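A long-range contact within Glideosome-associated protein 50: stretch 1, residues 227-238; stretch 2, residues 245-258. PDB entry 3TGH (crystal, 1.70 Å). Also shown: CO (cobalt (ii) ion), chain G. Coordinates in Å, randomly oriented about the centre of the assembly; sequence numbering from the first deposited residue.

Stretch 1 227-238: DLYISGHDNNME
Stretch 2 (245-258) MAHITCGSGSMSQG

How does one strand serve both arms of stretch 1? Strand 245-250 is flanked by strand 228-231, nearly parallel to it (19° between directions, axes 4.7 Å apart at closest), and by Met237 and Glu238, which run antiparallel to it. On the parallel side Leu228 pairs with Ala246, Tyr229 with His247, Ile230 with Ile248 and Ser231 with Thr249, CA to CA 4.7 to 5.0 Å. On the antiparallel side Met237 pairs with Cys250 and Glu238 with Thr249, both CA to CA 4.9 Å. All these residues keep extended backbones, apart from Cys250 (-139/70), where the strand ends.

Which backbone groups satisfy each other? The parallel ladder alternates: Ala246 N donates to Asp227 O (2.9 Å), Tyr229 N to Ala246 O (2.9 Å), Ile248 N to Tyr229 O (2.9 Å), Ser231 N to Ile248 O (2.8 Å) and Cys250 N to Ser231 O (2.8 Å). Thr249 N, which is not part of this ladder, faces the other way and donates to Glu238 O (2.9 Å), and in return Glu238 N donates to Thr249 O (3.1 Å). Gly251 N continues the series, donating to Asn236 O at 3.0 Å.

How is the connecting loop held? Asn235 is bonded through both backbone and side chain. Its N donates to Gln257 OE1 (2.9 Å), while Gln257 N donates to Asn235 O (3.0 Å), so one glutamine supplies both an acceptor and a donor; its chi1 is p and chi2 t. With chi1 m, Asn235 sends ND2 to Gly251 O (2.9 Å). Gly251 packs its CA 3.3 Å from Asp234 O, where a CB would clash. The CA-to-CB bond of His233 (chi1 t) points away from stretch 2, and its NE2 binds the cobalt ion at 2.2 Å; four waters also bind the metal.

What do the side chains do on the two faces? Leu228, Ile230, Ala246 and Ile248 share an apolar face: Leu228 CD2 meets Ile248 CD1 at 3.7 Å and Leu228 CD1 lies 4.1 Å from Ala246 CB. Both isoleucines are m, t; Leu228 has chi1 -91°. The other face carries Tyr229 (t), His247 (m), Ser231 (p), Thr249 (m) and Glu238 (t, t), with His247 ND1 at the edge of the Tyr229 ring, 4.3 Å from Tyr229 CD2. Here a water takes a hydrogen bond from Asn236 ND2 (water O to ND2 2.9 Å); its O gives one to Glu238 OE1 (water O to OE1 2.7 Å) and hydrogen-bonds Thr249 OG1 (water O to OG1 2.7 Å), linking three polar side chains.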

ATOM      1  N   ASP A 227       4.401   4.454 -11.355  1.00 29.05           N
ATOM      2  CA  ASP A 227       3.057   4.433 -11.926  1.00 29.71           C
ATOM      3  C   ASP A 227       1.997   4.893 -10.929  1.00 29.25           C
ATOM      4  O   ASP A 227       1.194   5.784 -11.236  1.00 30.02           O
ATOM      5  CB  ASP A 227       2.729   3.022 -12.425  1.00 31.24           C
ATOM      6  CG  ASP A 227       3.629   2.592 -13.564  1.00 37.46           C
ATOM      7  OD1 ASP A 227       3.504   3.158 -14.674  1.00 42.28           O
ATOM      8  OD2 ASP A 227       4.471   1.691 -13.353  1.00 39.06           O
ATOM      9  N   LEU A 228       2.005   4.282  -9.744  1.00 26.80           N
ATOM     10  CA  LEU A 228       1.015   4.535  -8.696  1.00 27.92           C
ATOM     11  C   LEU A 228       1.685   4.769  -7.346  1.00 27.33           C
ATOM     12  O   LEU A 228       2.577   4.015  -6.956  1.00 23.49           O
ATOM     13  CB  LEU A 228       0.114   3.318  -8.507  1.00 29.51           C
ATOM     14  CG  LEU A 228      -1.195   3.119  -9.260  1.00 36.80           C
ATOM     15  CD1 LEU A 228      -1.029   3.256 -10.745  1.00 39.85           C
ATOM     16  CD2 LEU A 228      -1.744   1.751  -8.880  1.00 34.06           C
ATOM     17  N   TYR A 229       1.229   5.787  -6.621  1.00 22.50           N
ATOM     18  CA  TYR A 229       1.494   5.876  -5.190  1.00 20.97           C
ATOM     19  C   TYR A 229       0.156   5.700  -4.487  1.00 20.81           C
ATOM     20  O   TYR A 229      -0.737   6.528  -4.630  1.00 23.95           O
ATOM     21  CB  TYR A 229       2.155   7.207  -4.788  1.00 23.35           C
ATOM     22  CG  TYR A 229       2.309   7.359  -3.280  1.00 23.51           C
ATOM     23  CD1 TYR A 229       2.883   6.347  -2.515  1.00 25.96           C
ATOM     24  CD2 TYR A 229       1.859   8.489  -2.617  1.00 24.43           C
ATOM     25  CE1 TYR A 229       3.013   6.463  -1.143  1.00 26.58           C
ATOM     26  CE2 TYR A 229       1.996   8.622  -1.231  1.00 24.72           C
ATOM     27  CZ  TYR A 229       2.565   7.599  -0.500  1.00 27.48           C
ATOM     28  OH  TYR A 229       2.704   7.699   0.866  1.00 27.54           O
ATOM     29  N   ILE A 230       0.014   4.582  -3.777  1.00 20.80           N
ATOM     30  CA  ILE A 230      -1.212   4.229  -3.070  1.00 21.72           C
ATOM     31  C   ILE A 230      -1.047   4.548  -1.588  1.00 22.83           C
ATOM     32  O   ILE A 230      -0.125   4.045  -0.930  1.00 22.47           O
ATOM     33  CB  ILE A 230      -1.551   2.722  -3.241  1.00 21.86           C
ATOM     34  CG1 ILE A 230      -1.555   2.325  -4.728  1.00 24.39           C
ATOM     35  CG2 ILE A 230      -2.898   2.402  -2.554  1.00 23.33           C
ATOM     36  CD1 ILE A 230      -1.701   0.801  -4.985  1.00 23.83           C
ATOM     37  N   SER A 231      -1.919   5.407  -1.067  1.00 21.38           N
ATOM     38  CA  SER A 231      -1.844   5.826   0.323  1.00 21.71           C
ATOM     39  C   SER A 231      -3.213   5.708   0.982  1.00 21.11           C
ATOM     40  O   SER A 231      -4.202   5.347   0.338  1.00 23.28           O
ATOM     41  CB  SER A 231      -1.316   7.260   0.402  1.00 25.81           C
ATOM     42  OG  SER A 231      -2.152   8.129  -0.326  1.00 30.76           O
ATOM     43  N   GLY A 232      -3.251   5.981   2.278  1.00 21.58           N
ATOM     44  CA  GLY A 232      -4.476   5.931   3.056  1.00 22.75           C
ATOM     45  C   GLY A 232      -4.548   7.203   3.871  1.00 22.85           C
ATOM     46  O   GLY A 232      -4.463   8.297   3.314  1.00 23.40           O
ATOM     47  N   HIS A 233      -4.694   7.049   5.181  1.00 24.27           N
ATOM     48  CA  HIS A 233      -4.635   8.146   6.150  1.00 25.44           C
ATOM     49  C   HIS A 233      -5.890   9.004   6.123  1.00 25.76           C
ATOM     50  O   HIS A 233      -6.578   9.126   7.128  1.00 25.79           O
ATOM     51  CB  HIS A 233      -3.391   9.015   5.942  1.00 25.22           C
ATOM     52  CG  HIS A 233      -3.055   9.854   7.128  1.00 26.17           C
ATOM     53  ND1 HIS A 233      -2.144   9.458   8.083  1.00 30.88           N
ATOM     54  CD2 HIS A 233      -3.521  11.060   7.523  1.00 28.79           C
ATOM     55  CE1 HIS A 233      -2.055  10.394   9.013  1.00 33.05           C
ATOM     56  NE2 HIS A 233      -2.884  11.372   8.698  1.00 28.50           N
ATOM     57  N   ASP A 234      -6.168   9.612   4.978  1.00 27.42           N
ATOM     58  CA  ASP A 234      -7.449  10.270   4.757  1.00 27.77           C
ATOM     59  C   ASP A 234      -8.502   9.204   4.459  1.00 26.92           C
ATOM     60  O   ASP A 234      -8.296   8.334   3.611  1.00 28.10           O
ATOM     61  CB  ASP A 234      -7.339  11.286   3.621  1.00 27.90           C
ATOM     62  CG  ASP A 234      -6.507  12.500   4.009  1.00 28.31           C
ATOM     63  OD1 ASP A 234      -6.508  12.865   5.205  1.00 29.87           O
ATOM     64  OD2 ASP A 234      -5.853  13.098   3.125  1.00 31.45           O
ATOM     65  N   ASN A 235      -9.620   9.268   5.174  1.00 27.44           N
ATOM     66  CA  ASN A 235     -10.627   8.214   5.141  1.00 27.87           C
ATOM     67  C   ASN A 235     -11.610   8.416   4.004  1.00 27.86           C
ATOM     68  O   ASN A 235     -12.796   8.708   4.213  1.00 29.63           O
ATOM     69  CB  ASN A 235     -11.343   8.098   6.486  1.00 27.96           C
ATOM     70  CG  ASN A 235     -10.387   7.859   7.633  1.00 32.11           C
ATOM     71  OD1 ASN A 235     -10.465   8.530   8.658  1.00 29.62           O
ATOM     72  ND2 ASN A 235      -9.463   6.910   7.460  1.00 26.53           N
ATOM     73  N   ASN A 236     -11.087   8.259   2.794  1.00 26.95           N
ATOM     74  CA  ASN A 236     -11.855   8.423   1.573  1.00 26.77           C
ATOM     75  C   ASN A 236     -11.167   7.676   0.444  1.00 28.18           C
ATOM     76  O   ASN A 236     -10.095   7.071   0.642  1.00 26.02           O
ATOM     77  CB  ASN A 236     -12.025   9.915   1.234  1.00 27.91           C
ATOM     78  CG  ASN A 236     -10.701  10.631   1.035  1.00 28.07           C
ATOM     79  OD1 ASN A 236     -10.222  11.322   1.930  1.00 31.29           O
ATOM     80  ND2 ASN A 236     -10.108  10.475  -0.141  1.00 30.13           N
ATOM     81  N   MET A 237     -11.794   7.693  -0.724  1.00 27.07           N
ATOM     82  CA  MET A 237     -11.175   7.166  -1.931  1.00 26.63           C
ATOM     83  C   MET A 237     -10.963   8.323  -2.887  1.00 27.38           C
ATOM     84  O   MET A 237     -11.793   9.237  -2.961  1.00 28.90           O
ATOM     85  CB  MET A 237     -12.058   6.084  -2.565  1.00 28.98           C
ATOM     86  CG  MET A 237     -12.164   4.823  -1.703  1.00 35.08           C
ATOM     87  SD  MET A 237     -13.137   3.468  -2.432  1.00 41.94           S
ATOM     88  CE  MET A 237     -14.645   4.308  -2.842  1.00 32.17           C
ATOM     89  N   GLU A 238      -9.849   8.299  -3.605  1.00 25.44           N
ATOM     90  CA  GLU A 238      -9.545   9.346  -4.573  1.00 27.23           C
ATOM     91  C   GLU A 238      -8.485   8.901  -5.569  1.00 28.15           C
ATOM     92  O   GLU A 238      -7.628   8.061  -5.252  1.00 25.33           O
ATOM     93  CB  GLU A 238      -9.063  10.617  -3.856  1.00 28.98           C
ATOM     94  CG  GLU A 238      -8.624  11.747  -4.806  1.00 29.66           C
ATOM     95  CD  GLU A 238      -8.601  13.119  -4.158  1.00 35.10           C
ATOM     96  OE1 GLU A 238      -8.219  13.234  -2.973  1.00 35.89           O
ATOM     97  OE2 GLU A 238      -8.959  14.094  -4.849  1.00 35.00           O
ATOM     98  N   MET A 245       1.639   9.894 -13.363  1.00 44.77           N
ATOM     99  CA  MET A 245       1.635   9.176 -12.093  1.00 42.23           C
ATOM    100  C   MET A 245       0.269   9.340 -11.456  1.00 39.33           C
ATOM    101  O   MET A 245      -0.256  10.454 -11.385  1.00 42.96           O
ATOM    102  CB  MET A 245       2.706   9.714 -11.143  1.00 42.44           C
ATOM    103  CG  MET A 245       2.874   8.860  -9.887  1.00 44.06           C
ATOM    104  SD  MET A 245       4.053   9.486  -8.673  1.00 45.27           S
ATOM    105  CE  MET A 245       5.420   9.985  -9.721  1.00 45.09           C
ATOM    106  N   ALA A 246      -0.304   8.230 -11.005  1.00 34.55           N
ATOM    107  CA  ALA A 246      -1.570   8.256 -10.301  1.00 32.97           C
ATOM    108  C   ALA A 246      -1.323   8.225  -8.793  1.00 30.27           C
ATOM    109  O   ALA A 246      -0.608   7.366  -8.288  1.00 32.77           O
ATOM    110  CB  ALA A 246      -2.442   7.085 -10.716  1.00 30.74           C
ATOM    111  N   HIS A 247      -1.930   9.170  -8.088  1.00 27.75           N
ATOM    112  CA  HIS A 247      -1.949   9.168  -6.638  1.00 26.05           C
ATOM    113  C   HIS A 247      -3.303   8.626  -6.223  1.00 26.03           C
ATOM    114  O   HIS A 247      -4.339   9.220  -6.521  1.00 26.60           O
ATOM    115  CB  HIS A 247      -1.743  10.587  -6.105  1.00 27.11           C
ATOM    116  CG  HIS A 247      -0.439  11.194  -6.510  1.00 28.08           C
ATOM    117  ND1 HIS A 247       0.643  11.265  -5.659  1.00 28.63           N
ATOM    118  CD2 HIS A 247      -0.031  11.730  -7.685  1.00 29.70           C
ATOM    119  CE1 HIS A 247       1.657  11.834  -6.288  1.00 31.89           C
ATOM    120  NE2 HIS A 247       1.271  12.130  -7.519  1.00 30.30           N
ATOM    121  N   ILE A 248      -3.300   7.476  -5.566  1.00 25.39           N
ATOM    122  CA  ILE A 248      -4.532   6.833  -5.177  1.00 24.52           C
ATOM    123  C   ILE A 248      -4.640   6.844  -3.666  1.00 26.05           C
ATOM    124  O   ILE A 248      -3.739   6.355  -2.976  1.00 25.23           O
ATOM    125  CB  ILE A 248      -4.584   5.388  -5.682  1.00 26.28           C
ATOM    126  CG1 ILE A 248      -4.610   5.358  -7.215  1.00 30.85           C
ATOM    127  CG2 ILE A 248      -5.794   4.676  -5.094  1.00 26.35           C
ATOM    128  CD1 ILE A 248      -4.541   3.963  -7.801  1.00 33.55           C
ATOM    129  N   THR A 249      -5.737   7.410  -3.157  1.00 24.73           N
ATOM    130  CA  THR A 249      -6.077   7.290  -1.754  1.00 24.82           C
ATOM    131  C   THR A 249      -7.103   6.173  -1.597  1.00 26.91           C
ATOM    132  O   THR A 249      -8.126   6.122  -2.303  1.00 25.87           O
ATOM    133  CB  THR A 249      -6.663   8.578  -1.161  1.00 27.96           C
ATOM    134  OG1 THR A 249      -5.798   9.677  -1.450  1.00 29.54           O
ATOM    135  CG2 THR A 249      -6.812   8.434   0.351  1.00 27.87           C
ATOM    136  N   CYS A 250      -6.806   5.273  -0.672  1.00 26.94           N
ATOM    137  CA  CYS A 250      -7.662   4.142  -0.368  1.00 27.10           C
ATOM    138  C   CYS A 250      -7.650   3.987   1.146  1.00 26.53           C
ATOM    139  O   CYS A 250      -7.072   3.044   1.689  1.00 26.70           O
ATOM    140  CB  CYS A 250      -7.147   2.900  -1.099  1.00 31.15           C
ATOM    141  SG  CYS A 250      -8.231   1.484  -1.006  1.00 38.64           S
ATOM    142  N   GLY A 251      -8.273   4.948   1.829  1.00 25.14           N
ATOM    143  CA  GLY A 251      -8.228   5.024   3.291  1.00 24.99           C
ATOM    144  C   GLY A 251      -9.559   4.803   3.989  1.00 27.45           C
ATOM    145  O   GLY A 251      -9.679   5.055   5.190  1.00 25.93           O
ATOM    146  N   SER A 252     -10.554   4.293   3.264  1.00 26.70           N
ATOM    147  CA  SER A 252     -11.895   4.145   3.832  1.00 27.51           C
ATOM    148  C   SER A 252     -12.288   2.674   4.053  1.00 26.93           C
ATOM    149  O   SER A 252     -13.433   2.283   3.833  1.00 26.61           O
ATOM    150  CB  SER A 252     -12.917   4.893   2.957  1.00 27.32           C
ATOM    151  OG  SER A 252     -13.040   4.319   1.663  1.00 29.89           O
ATOM    152  N   GLY A 253     -11.341   1.862   4.521  1.00 24.64           N
ATOM    153  CA  GLY A 253     -11.617   0.456   4.813  1.00 24.72           C
ATOM    154  C   GLY A 253     -12.588   0.214   5.966  1.00 26.85           C
ATOM    155  O   GLY A 253     -13.214  -0.844   6.033  1.00 27.78           O
ATOM    156  N   SER A 254     -12.686   1.167   6.895  1.00 25.54           N
ATOM    157  CA  SER A 254     -13.613   1.056   8.037  1.00 26.74           C
ATOM    158  C   SER A 254     -14.395   2.335   8.369  1.00 29.36           C
ATOM    159  O   SER A 254     -15.417   2.260   9.046  1.00 30.56           O
ATOM    160  CB  SER A 254     -12.872   0.619   9.301  1.00 28.42           C
ATOM    161  OG  SER A 254     -11.957   1.608   9.743  1.00 28.12           O
ATOM    162  N   MET A 255     -13.902   3.487   7.918  1.00 29.01           N
ATOM    163  CA  MET A 255     -14.459   4.791   8.292  1.00 31.72           C
ATOM    164  C   MET A 255     -14.524   5.695   7.094  1.00 33.26           C
ATOM    165  O   MET A 255     -13.753   5.547   6.148  1.00 30.62           O
ATOM    166  CB  MET A 255     -13.563   5.506   9.311  1.00 33.46           C
ATOM    167  CG  MET A 255     -13.295   4.766  10.589  1.00 37.79           C
ATOM    168  SD  MET A 255     -12.117   5.687  11.598  1.00 42.10           S
ATOM    169  CE  MET A 255     -10.596   5.488  10.663  1.00 39.84           C
ATOM    170  N   SER A 256     -15.413   6.677   7.182  1.00 35.13           N
ATOM    171  CA  SER A 256     -15.597   7.671   6.147  1.00 39.94           C
ATOM    172  C   SER A 256     -15.544   9.063   6.767  1.00 42.98           C
ATOM    173  O   SER A 256     -16.181   9.320   7.787  1.00 43.71           O
ATOM    174  CB  SER A 256     -16.958   7.480   5.481  1.00 42.07           C
ATOM    175  OG  SER A 256     -17.275   8.590   4.649  1.00 45.44           O
ATOM    176  N   GLN A 257     -14.775   9.952   6.156  1.00 44.94           N
ATOM    177  CA  GLN A 257     -14.886  11.371   6.458  1.00 52.15           C
ATOM    178  C   GLN A 257     -15.240  12.057   5.145  1.00 55.90           C
ATOM    179  O   GLN A 257     -14.674  11.725   4.091  1.00 56.01           O
ATOM    180  CB  GLN A 257     -13.618  11.927   7.114  1.00 51.01           C
ATOM    181  CG  GLN A 257     -12.355  11.740   6.321  1.00 51.78           C
ATOM    182  CD  GLN A 257     -11.074  11.862   7.152  1.00 50.44           C
ATOM    183  OE1 GLN A 257      -9.978  11.777   6.609  1.00 35.22           O
ATOM    184  NE2 GLN A 257     -11.212  12.064   8.460  1.00 52.07           N
ATOM    185  N   GLY A 258     -16.186  12.991   5.229  1.00 61.40           N
ATOM    186  CA  GLY A 258     -16.931  13.512   4.075  1.00 64.86           C
ATOM    187  C   GLY A 258     -16.122  14.135   2.955  1.00 65.88           C
ATOM    188  O   GLY A 258     -14.920  13.926   2.858  1.00 63.49           O
TER
HETATM  189 CO    CO G  21      -2.725  13.340   9.636  1.00 50.06          CO
HETATM  190  O   HOH W   1      -7.558  11.708  -0.894  1.00 22.21           O
HETATM  191  O   HOH W   2      -3.225  12.628  11.445  1.00 38.45           O
HETATM  192  O   HOH W   3      -0.534  12.816  10.599  1.00 33.82           O
HETATM  193  O   HOH W   4      -4.823  14.041   9.012  1.00 33.30           O
HETATM  194  O   HOH W   5      -1.506  14.329   7.820  1.00 30.64           O